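PDB 2CVZ: 3-hydroxyisobutyrate dehydrogenase, which catalyses the NADP-dependent oxidation of 3-hydroxyisobutyrate, a step of valine catabolism, and is held here with its dinucleotide cofactor. Local coordinates for residues P25-W29 with S45-L50; G126-L132 with Y148-H154; L172-L176 with R206-T210. All blocks are in the same frame, centred on the assembly; numbering follows the deposited sequence.

Contact 1. Residues P25-W29 with S45-L50; sequences PTLVW and SEAVPL
The carbonyl oxygen Thr26 O takes the amide of Glu46, N to O 2.8 Å. Two more backbone bonds follow: Val28 N gives to Glu46 O at 2.9 Å, and Val48 N gives to Val28 O at 3.0 Å. Glu46 O also receives a CA-H...O contact from Leu27 CA. Leu27 and Glu46 then run side by side, with CD2 of the leucine against the glutamate's CB and its carboxylate oxygen OE1, while OE2 turns to a salt bridge with Arg52. The beta-branched Val28 and Val48 suit extended backbone. On the face that carries Val28, its CG2 packs at 3.6 Å against Ser45 OG, whose hydrogen-bond partner is His39 ND1. These parallel strands belong to the beta-alpha-beta unit 26-29, 34-43, 46-47 of the Rossmann-type cofactor domain, with 46-47 at the sheet's outer end within the chain. Trp29, at the C-terminal end of its strand, lies about 4 Å from the bound NADPH, side chain to cofactor. Its CG is anti to the backbone N (chi1 177°), which carries the indole across to the segment 48-50. Val48 O sits in the ring plane, 3.1 Å from Trp29 CD1, while Leu50 CB stands almost on the normal of the five-membered ring, 3.8 Å from its centroid, in a CH-pi contact. With an alanine in place of Trp29, Leu50 would probably lose the flat surface it packs on, and a gap is likely to open beside the cofactor. One water accepts from Leu50 N at 3.2 Å and, weakly, from Trp29 NE1.

Contact 2. Residues G126-L132 with Y148-H154; sequences GTLTVML and YAKKVVH
Tyr148 begins the return to the sheet by accepting, through its O, the amide of Leu128 (N to O 3.1 Å). This is the closing step of the beta-alpha-beta unit 128-133, 136-142, 149-156, whose two strands run parallel at one edge of the nucleotide-binding sheet within the chain. The Tyr148 ring stands at chi1 49°, with CG between the backbone N and carbonyl carbon; from there the edge carbon CE1 meets Val130 CG2, and CD1 meets Leu128 CD1. Ala149 is small enough for its CB to sit 3.5 Å from Val130 CG2, a tight fit. At Lys150 the chain turns a corner: its N gives to Leu128 O at 2.8 Å, and the register slips by one residue in a beta bulge. Lys151 regains the pairing, its O taking Val130 N, while its CG lies beside Thr129 CG2 and its amine makes a salt bridge with Glu198 of the second subunit. A water joins Lys151 N to Thr127 O and Thr129 OG1, and OG1 also hydrogen-bonds Ala202 O of the second subunit. Val152 crosses Leu132 obliquely, and Val153 N gives a nearly straight bond to Val130 O (176°). Val153 O receives Leu132 N in turn. His154, with NE2 bonded to Gly134 O, brings the edge of its imidazole to Leu132 O, which lies in the ring plane 3.4 Å from His154 CD2.

Contact 3. Residues L172-L176 with R206-T210; sequences LAVNL and RSNAT
Asn175 meets Ser207 along the flank of helix 160-188, and its side chain can be followed outward atom by atom. Its CB packs on the serine, 3.8 Å from Ser207 OG, and also lies 4.2 Å from the methyl of Ala209, CB to CB. CG stands anti to the carbonyl carbon (chi1 -63°), which lifts the amide along the helix surface toward the start of the other helix. At the tip, ND2 lies 3.9 Å from Ser207 CB and donates to a water at 3.0 Å; that water also accepts, weakly, from Ala209 N, so it bridges the asparagine to the first turn of helix 208-212. The polar amide therefore suits a buried place between two helices, where one ND2 hydrogen has a water partner. At Leu172 and Leu176 the contact is largely apolar. Ala209 CB points toward helix 160-188 and comes to 3.7 Å from Leu176 CA, an approach to the backbone for which a methyl is well sized. Leu172 CD2 also reaches Ala209 CB, at 4.3 Å, and lies 4.1 Å from Asn208 ND2, which is bonded to Ser204 O of the second subunit, while Asn208 OD1 takes Asn212 ND2. The second subunit continues this surface, with its Gly205 packed on Asn175 and its Val174 on Val174. Ser207 suits its post because its hydroxyl accepts from Thr210 N, a weak bond, while Thr210 OG1 accepts from Ser207 N at 3.0 Å. The two reciprocal bonds make a capping box, a common way to cap a helix N-terminus; here it starts a short helix that lies against the long helix 160-188 in the all-helical C-terminal part of the chain.

The contacts follow one another along the chain, each closing before the next opens. Contacts 1 and 2 are about 23 Å apart between centres and lie at opposite edges of the same mixed sheet within the chain, in the N-terminal nucleotide-binding domain, so they mark its borders. Contact 3 lies in the helical part, about 20 Å from contact 2 and 37 Å from contact 1, centre to centre, across the chain's centre from contact 1. Strand 149-156 leads directly into helix 160-188, joining the two parts. Contacts 2 and 3 both touch the second subunit, whereas contact 1 touches no other chain and borders NADPH through Trp29.

Contact 1. Residues P25-W29 with S45-L50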
loop_
_atom_site.group_PDB
_atom_site.type_symbol
_atom_site.label_atom_id
_atom_site.label_comp_id
_atom_site.label_asym_id
_atom_site.label_seq_id
_atom_site.Cartn_x
_atom_site.Cartn_y
_atom_site.Cartn_z
ATOM N N PRO C 25 2.230 40.646 -30.130
ATOM C CA PRO C 25 3.614 41.114 -29.985
ATOM C C PRO C 25 4.041 40.487 -28.659
ATOM O O PRO C 25 3.427 40.758 -27.623
ATOM C CB PRO C 25 3.457 42.630 -29.877
ATOM C CG PRO C 25 2.215 42.901 -30.679
ATOM C CD PRO C 25 1.300 41.783 -30.238
ATOM N N THR C 26 5.075 39.654 -28.680
ATOM C CA THR C 26 5.484 38.959 -27.466
ATOM C C THR C 26 6.932 39.131 -27.038
ATOM O O THR C 26 7.855 38.976 -27.837
ATOM C CB THR C 26 5.209 37.442 -27.610
ATOM O OG1 THR C 26 3.828 37.235 -27.929
ATOM C CG2 THR C 26 5.544 36.704 -26.322
ATOM N N LEU C 27 7.116 39.445 -25.759
ATOM C CA LEU C 27 8.444 39.598 -25.184
ATOM C C LEU C 27 8.748 38.301 -24.441
ATOM O O LEU C 27 7.876 37.751 -23.766
ATOM C CB LEU C 27 8.474 40.764 -24.191
ATOM C CG LEU C 27 8.032 42.149 -24.667
ATOM C CD1 LEU C 27 8.288 43.154 -23.552
ATOM C CD2 LEU C 27 8.794 42.547 -25.929
ATOM N N VAL C 28 9.968 37.795 -24.571
ATOM C CA VAL C 28 10.325 36.567 -23.875
ATOM C C VAL C 28 11.644 36.697 -23.131
ATOM O O VAL C 28 12.540 37.439 -23.539
ATOM C CB VAL C 28 10.421 35.353 -24.840
ATOM C CG1 VAL C 28 9.054 35.038 -25.424
ATOM C CG2 VAL C 28 11.421 35.641 -25.955
ATOM N N TRP C 29 11.744 35.977 -22.019
ATOM C CA TRP C 29 12.954 35.973 -21.212
ATOM C C TRP C 29 13.159 34.578 -20.656
ATOM O O TRP C 29 12.195 33.879 -20.336
ATOM C CB TRP C 29 12.848 36.957 -20.046
ATOM C CG TRP C 29 14.055 36.920 -19.148
ATOM C CD1 TRP C 29 15.216 37.623 -19.302
ATOM C CD2 TRP C 29 14.235 36.099 -17.986
ATOM N NE1 TRP C 29 16.108 37.292 -18.306
ATOM C CE2 TRP C 29 15.530 36.359 -17.485
ATOM C CE3 TRP C 29 13.427 35.167 -17.317
ATOM C CZ2 TRP C 29 16.037 35.720 -16.344
ATOM C CZ3 TRP C 29 13.931 34.531 -16.182
ATOM C CH2 TRP C 29 15.225 34.814 -15.709
ATOM N N SER C 45 9.320 36.425 -31.609
ATOM C CA SER C 45 9.136 37.044 -30.306
ATOM C C SER C 45 10.326 37.977 -30.139
ATOM O O SER C 45 11.176 38.060 -31.030
ATOM C CB SER C 45 9.151 35.983 -29.205
ATOM O OG SER C 45 10.314 35.173 -29.299
ATOM N N GLU C 46 10.386 38.687 -29.018
ATOM C CA GLU C 46 11.505 39.586 -28.764
ATOM C C GLU C 46 12.151 39.236 -27.433
ATOM O O GLU C 46 11.541 39.399 -26.375
ATOM C CB GLU C 46 11.049 41.047 -28.730
ATOM C CG GLU C 46 12.210 42.038 -28.839
ATOM C CD GLU C 46 11.793 43.480 -28.599
ATOM O OE1 GLU C 46 10.660 43.849 -28.972
ATOM O OE2 GLU C 46 12.611 44.250 -28.048
ATOM N N ALA C 47 13.381 38.735 -27.490
ATOM C CA ALA C 47 14.108 38.378 -26.277
ATOM C C ALA C 47 14.530 39.674 -25.599
ATOM O O ALA C 47 15.152 40.528 -26.225
ATOM C CB ALA C 47 15.331 37.538 -26.628
ATOM N N VAL C 48 14.185 39.826 -24.324
ATOM C CA VAL C 48 14.526 41.040 -23.587
ATOM C C VAL C 48 14.971 40.744 -22.160
ATOM O O VAL C 48 14.732 39.656 -21.640
ATOM C CB VAL C 48 13.311 41.993 -23.493
ATOM C CG1 VAL C 48 12.836 42.386 -24.881
ATOM C CG2 VAL C 48 12.188 41.318 -22.716
ATOM N N PRO C 49 15.648 41.711 -21.513
ATOM C CA PRO C 49 16.079 41.473 -20.134
ATOM C C PRO C 49 14.813 41.392 -19.283
ATOM O O PRO C 49 13.810 42.042 -19.590
ATOM C CB PRO C 49 16.932 42.701 -19.820
ATOM C CG PRO C 49 16.326 43.765 -20.686
ATOM C CD PRO C 49 16.101 43.030 -21.984
ATOM N N LEU C 50 14.863 40.592 -18.226
ATOM C CA LEU C 50 13.717 40.386 -17.350
ATOM C C LEU C 50 12.889 41.623 -17.013
ATOM O O LEU C 50 11.663 41.550 -16.958
ATOM C CB LEU C 50 14.173 39.709 -16.056
ATOM C CG LEU C 50 13.060 39.284 -15.098
ATOM C CD1 LEU C 50 12.091 38.353 -15.814
ATOM C CD2 LEU C 50 13.666 38.597 -13.888
HETATM O O HOH W 1 17.851 39.862 -17.305
#

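Contact 2. Residues G126-L132 with Y148-H154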
loop_
_atom_site.group_PDB
_atom_site.type_symbol
_atom_site.label_atom_id
_atom_site.label_comp_id
_atom_site.label_asym_id
_atom_site.label_seq_id
_atom_site.Cartn_x
_atom_site.Cartn_y
_atom_site.Cartn_z
ATOM N N GLY C 126 -0.606 23.382 -29.702
ATOM C CA GLY C 126 -1.417 24.491 -29.221
ATOM C C GLY C 126 -2.806 24.013 -28.828
ATOM O O GLY C 126 -3.795 24.729 -28.986
ATOM N N THR C 127 -2.875 22.798 -28.296
ATOM C CA THR C 127 -4.146 22.207 -27.891
ATOM C C THR C 127 -4.181 21.878 -26.403
ATOM O O THR C 127 -4.932 21.002 -25.970
ATOM C CB THR C 127 -4.404 20.912 -28.672
ATOM O OG1 THR C 127 -3.308 20.010 -28.460
ATOM C CG2 THR C 127 -4.534 21.204 -30.162
ATOM N N LEU C 128 -3.371 22.580 -25.620
ATOM C CA LEU C 128 -3.318 22.335 -24.186
ATOM C C LEU C 128 -4.640 22.598 -23.479
ATOM O O LEU C 128 -5.435 23.444 -23.900
ATOM C CB LEU C 128 -2.235 23.204 -23.540
ATOM C CG LEU C 128 -0.784 22.911 -23.917
ATOM C CD1 LEU C 128 0.112 23.978 -23.307
ATOM C CD2 LEU C 128 -0.386 21.522 -23.429
ATOM N N THR C 129 -4.868 21.854 -22.400
ATOM C CA THR C 129 -6.061 22.026 -21.582
ATOM C C THR C 129 -5.599 22.907 -20.427
ATOM O O THR C 129 -4.550 22.660 -19.837
ATOM C CB THR C 129 -6.568 20.682 -21.024
ATOM O OG1 THR C 129 -7.084 19.884 -22.095
ATOM C CG2 THR C 129 -7.667 20.907 -19.997
ATOM N N VAL C 130 -6.373 23.940 -20.118
ATOM C CA VAL C 130 -6.009 24.852 -19.044
ATOM C C VAL C 130 -7.065 24.879 -17.948
ATOM O O VAL C 130 -8.256 24.950 -18.230
ATOM C CB VAL C 130 -5.829 26.298 -19.575
ATOM C CG1 VAL C 130 -5.432 27.231 -18.432
ATOM C CG2 VAL C 130 -4.772 26.326 -20.669
HETATM N N MSE C 131 -6.614 24.821 -16.699
HETATM C CA MSE C 131 -7.511 24.875 -15.550
HETATM C C MSE C 131 -7.204 26.174 -14.813
HETATM O O MSE C 131 -6.169 26.298 -14.154
HETATM C CB MSE C 131 -7.301 23.651 -14.644
HETATM C CG MSE C 131 -5.846 23.292 -14.367
HETATM SE SE MSE C 131 -5.473 21.392 -14.597
HETATM C CE MSE C 131 -5.193 21.389 -16.510
ATOM N N LEU C 132 -8.103 27.148 -14.948
ATOM C CA LEU C 132 -7.925 28.463 -14.333
ATOM C C LEU C 132 -8.470 28.606 -12.927
ATOM O O LEU C 132 -9.539 28.095 -12.601
ATOM C CB LEU C 132 -8.574 29.559 -15.190
ATOM C CG LEU C 132 -8.025 29.938 -16.565
ATOM C CD1 LEU C 132 -6.594 30.440 -16.438
ATOM C CD2 LEU C 132 -8.101 28.741 -17.481
ATOM N N TYR C 148 -2.147 28.985 -26.842
ATOM C CA TYR C 148 -1.600 27.631 -26.820
ATOM C C TYR C 148 -2.594 26.592 -26.312
ATOM O O TYR C 148 -2.260 25.409 -26.209
ATOM C CB TYR C 148 -0.351 27.598 -25.934
ATOM C CG TYR C 148 -0.557 28.246 -24.577
ATOM C CD1 TYR C 148 -1.401 27.673 -23.623
ATOM C CD2 TYR C 148 0.074 29.449 -24.259
ATOM C CE1 TYR C 148 -1.613 28.288 -22.383
ATOM C CE2 TYR C 148 -0.130 30.071 -23.026
ATOM C CZ TYR C 148 -0.975 29.485 -22.092
ATOM O OH TYR C 148 -1.179 30.101 -20.874
ATOM N N ALA C 149 -3.814 27.029 -26.017
ATOM C CA ALA C 149 -4.828 26.133 -25.469
ATOM C C ALA C 149 -6.070 25.895 -26.318
ATOM O O ALA C 149 -6.384 26.656 -27.235
ATOM C CB ALA C 149 -5.259 26.643 -24.096
ATOM N N LYS C 150 -6.767 24.812 -25.988
ATOM C CA LYS C 150 -8.007 24.446 -26.652
ATOM C C LYS C 150 -9.079 24.478 -25.565
ATOM O O LYS C 150 -9.860 25.425 -25.481
ATOM C CB LYS C 150 -7.901 23.045 -27.263
ATOM C CG LYS C 150 -9.134 22.623 -28.055
ATOM C CD LYS C 150 -8.893 21.321 -28.801
ATOM C CE LYS C 150 -10.111 20.913 -29.620
ATOM N NZ LYS C 150 -9.855 19.675 -30.412
ATOM N N LYS C 151 -9.095 23.449 -24.721
ATOM C CA LYS C 151 -10.052 23.361 -23.623
ATOM C C LYS C 151 -9.603 24.229 -22.449
ATOM O O LYS C 151 -8.530 24.021 -21.887
ATOM C CB LYS C 151 -10.191 21.906 -23.163
ATOM C CG LYS C 151 -10.900 21.735 -21.824
ATOM C CD LYS C 151 -12.388 22.034 -21.909
ATOM C CE LYS C 151 -13.136 20.928 -22.641
ATOM N NZ LYS C 151 -14.602 21.191 -22.688
ATOM N N VAL C 152 -10.434 25.197 -22.079
ATOM C CA VAL C 152 -10.126 26.099 -20.974
ATOM C C VAL C 152 -11.271 26.090 -19.963
ATOM O O VAL C 152 -12.397 26.467 -20.290
ATOM C CB VAL C 152 -9.909 27.536 -21.494
ATOM C CG1 VAL C 152 -9.575 28.466 -20.346
ATOM C CG2 VAL C 152 -8.792 27.542 -22.528
ATOM N N VAL C 153 -10.981 25.664 -18.735
ATOM C CA VAL C 153 -12.001 25.586 -17.690
ATOM C C VAL C 153 -11.672 26.383 -16.427
ATOM O O VAL C 153 -10.566 26.293 -15.888
ATOM C CB VAL C 153 -12.246 24.111 -17.279
ATOM C CG1 VAL C 153 -13.386 24.021 -16.273
ATOM C CG2 VAL C 153 -12.546 23.275 -18.506
ATOM N N HIS C 154 -12.642 27.167 -15.964
ATOM C CA HIS C 154 -12.486 27.957 -14.746
ATOM C C HIS C 154 -12.948 27.035 -13.625
ATOM O O HIS C 154 -14.141 26.742 -13.514
ATOM C CB HIS C 154 -13.383 29.197 -14.788
ATOM C CG HIS C 154 -13.212 30.105 -13.610
ATOM N ND1 HIS C 154 -14.100 31.118 -13.317
ATOM C CD2 HIS C 154 -12.245 30.167 -12.664
ATOM C CE1 HIS C 154 -13.687 31.764 -12.240
ATOM N NE2 HIS C 154 -12.564 31.206 -11.825
HETATM O O HOH W 2 -7.528 20.899 -24.654
#

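Contact 3. Residues L172-L176 with R206-T210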
loop_
_atom_site.group_PDB
_atom_site.type_symbol
_atom_site.label_atom_id
_atom_site.label_comp_id
_atom_site.label_asym_id
_atom_site.label_seq_id
_atom_site.Cartn_x
_atom_site.Cartn_y
_atom_site.Cartn_z
ATOM N N LEU C 172 -2.816 10.317 -13.310
ATOM C CA LEU C 172 -1.946 9.852 -14.387
ATOM C C LEU C 172 -0.898 8.906 -13.796
ATOM O O LEU C 172 -0.645 7.825 -14.332
ATOM C CB LEU C 172 -1.264 11.048 -15.068
ATOM C CG LEU C 172 -0.158 10.828 -16.114
ATOM C CD1 LEU C 172 1.148 10.518 -15.422
ATOM C CD2 LEU C 172 -0.547 9.709 -17.075
ATOM N N ALA C 173 -0.304 9.315 -12.678
ATOM C CA ALA C 173 0.721 8.512 -12.013
ATOM C C ALA C 173 0.208 7.118 -11.656
ATOM O O ALA C 173 0.854 6.110 -11.947
ATOM C CB ALA C 173 1.215 9.234 -10.753
ATOM N N VAL C 174 -0.953 7.060 -11.019
ATOM C CA VAL C 174 -1.536 5.780 -10.647
ATOM C C VAL C 174 -1.851 4.936 -11.878
ATOM O O VAL C 174 -1.524 3.751 -11.936
ATOM C CB VAL C 174 -2.832 5.977 -9.838
ATOM C CG1 VAL C 174 -3.577 4.663 -9.728
ATOM C CG2 VAL C 174 -2.503 6.507 -8.455
ATOM N N ASN C 175 -2.494 5.548 -12.865
ATOM C CA ASN C 175 -2.855 4.826 -14.077
ATOM C C ASN C 175 -1.634 4.224 -14.755
ATOM O O ASN C 175 -1.636 3.055 -15.140
ATOM C CB ASN C 175 -3.571 5.757 -15.057
ATOM C CG ASN C 175 -4.883 6.289 -14.507
ATOM O OD1 ASN C 175 -5.383 5.815 -13.484
ATOM N ND2 ASN C 175 -5.452 7.271 -15.192
ATOM N N LEU C 176 -0.590 5.036 -14.890
ATOM C CA LEU C 176 0.643 4.618 -15.543
ATOM C C LEU C 176 1.382 3.515 -14.796
ATOM O O LEU C 176 1.824 2.539 -15.399
ATOM C CB LEU C 176 1.560 5.831 -15.718
ATOM C CG LEU C 176 2.967 5.605 -16.279
ATOM C CD1 LEU C 176 2.892 5.003 -17.678
ATOM C CD2 LEU C 176 3.701 6.937 -16.318
ATOM N N ARG C 206 -8.657 0.902 -20.178
ATOM C CA ARG C 206 -7.890 1.915 -20.891
ATOM C C ARG C 206 -7.779 3.252 -20.170
ATOM O O ARG C 206 -8.668 3.658 -19.425
ATOM C CB ARG C 206 -8.480 2.154 -22.286
ATOM C CG ARG C 206 -9.865 2.782 -22.301
ATOM C CD ARG C 206 -10.265 3.154 -23.733
ATOM N NE ARG C 206 -11.599 3.745 -23.832
ATOM C CZ ARG C 206 -12.737 3.064 -23.720
ATOM N NH1 ARG C 206 -12.720 1.755 -23.502
ATOM N NH2 ARG C 206 -13.900 3.695 -23.836
ATOM N N SER C 207 -6.664 3.931 -20.408
ATOM C CA SER C 207 -6.420 5.244 -19.834
ATOM C C SER C 207 -5.490 5.963 -20.796
ATOM O O SER C 207 -4.936 5.343 -21.703
ATOM C CB SER C 207 -5.748 5.123 -18.465
ATOM O OG SER C 207 -4.459 4.542 -18.582
ATOM N N ASN C 208 -5.321 7.265 -20.611
ATOM C CA ASN C 208 -4.419 8.016 -21.468
ATOM C C ASN C 208 -3.032 7.376 -21.387
ATOM O O ASN C 208 -2.278 7.379 -22.357
ATOM C CB ASN C 208 -4.345 9.475 -21.010
ATOM C CG ASN C 208 -3.156 10.211 -21.601
ATOM O OD1 ASN C 208 -3.055 10.381 -22.816
ATOM N ND2 ASN C 208 -2.242 10.644 -20.741
ATOM N N ALA C 209 -2.703 6.817 -20.225
ATOM C CA ALA C 209 -1.405 6.177 -20.029
ATOM C C ALA C 209 -1.211 4.965 -20.939
ATOM O O ALA C 209 -0.157 4.810 -21.555
ATOM C CB ALA C 209 -1.238 5.759 -18.566
ATOM N N THR C 210 -2.220 4.102 -21.022
ATOM C CA THR C 210 -2.113 2.917 -21.865
ATOM C C THR C 210 -2.311 3.248 -23.342
ATOM O O THR C 210 -1.797 2.553 -24.215
ATOM C CB THR C 210 -3.151 1.832 -21.477
ATOM O OG1 THR C 210 -4.480 2.333 -21.680
ATOM C CG2 THR C 210 -2.978 1.425 -20.021
HETATM O O HOH W 3 -4.332 8.506 -17.703
#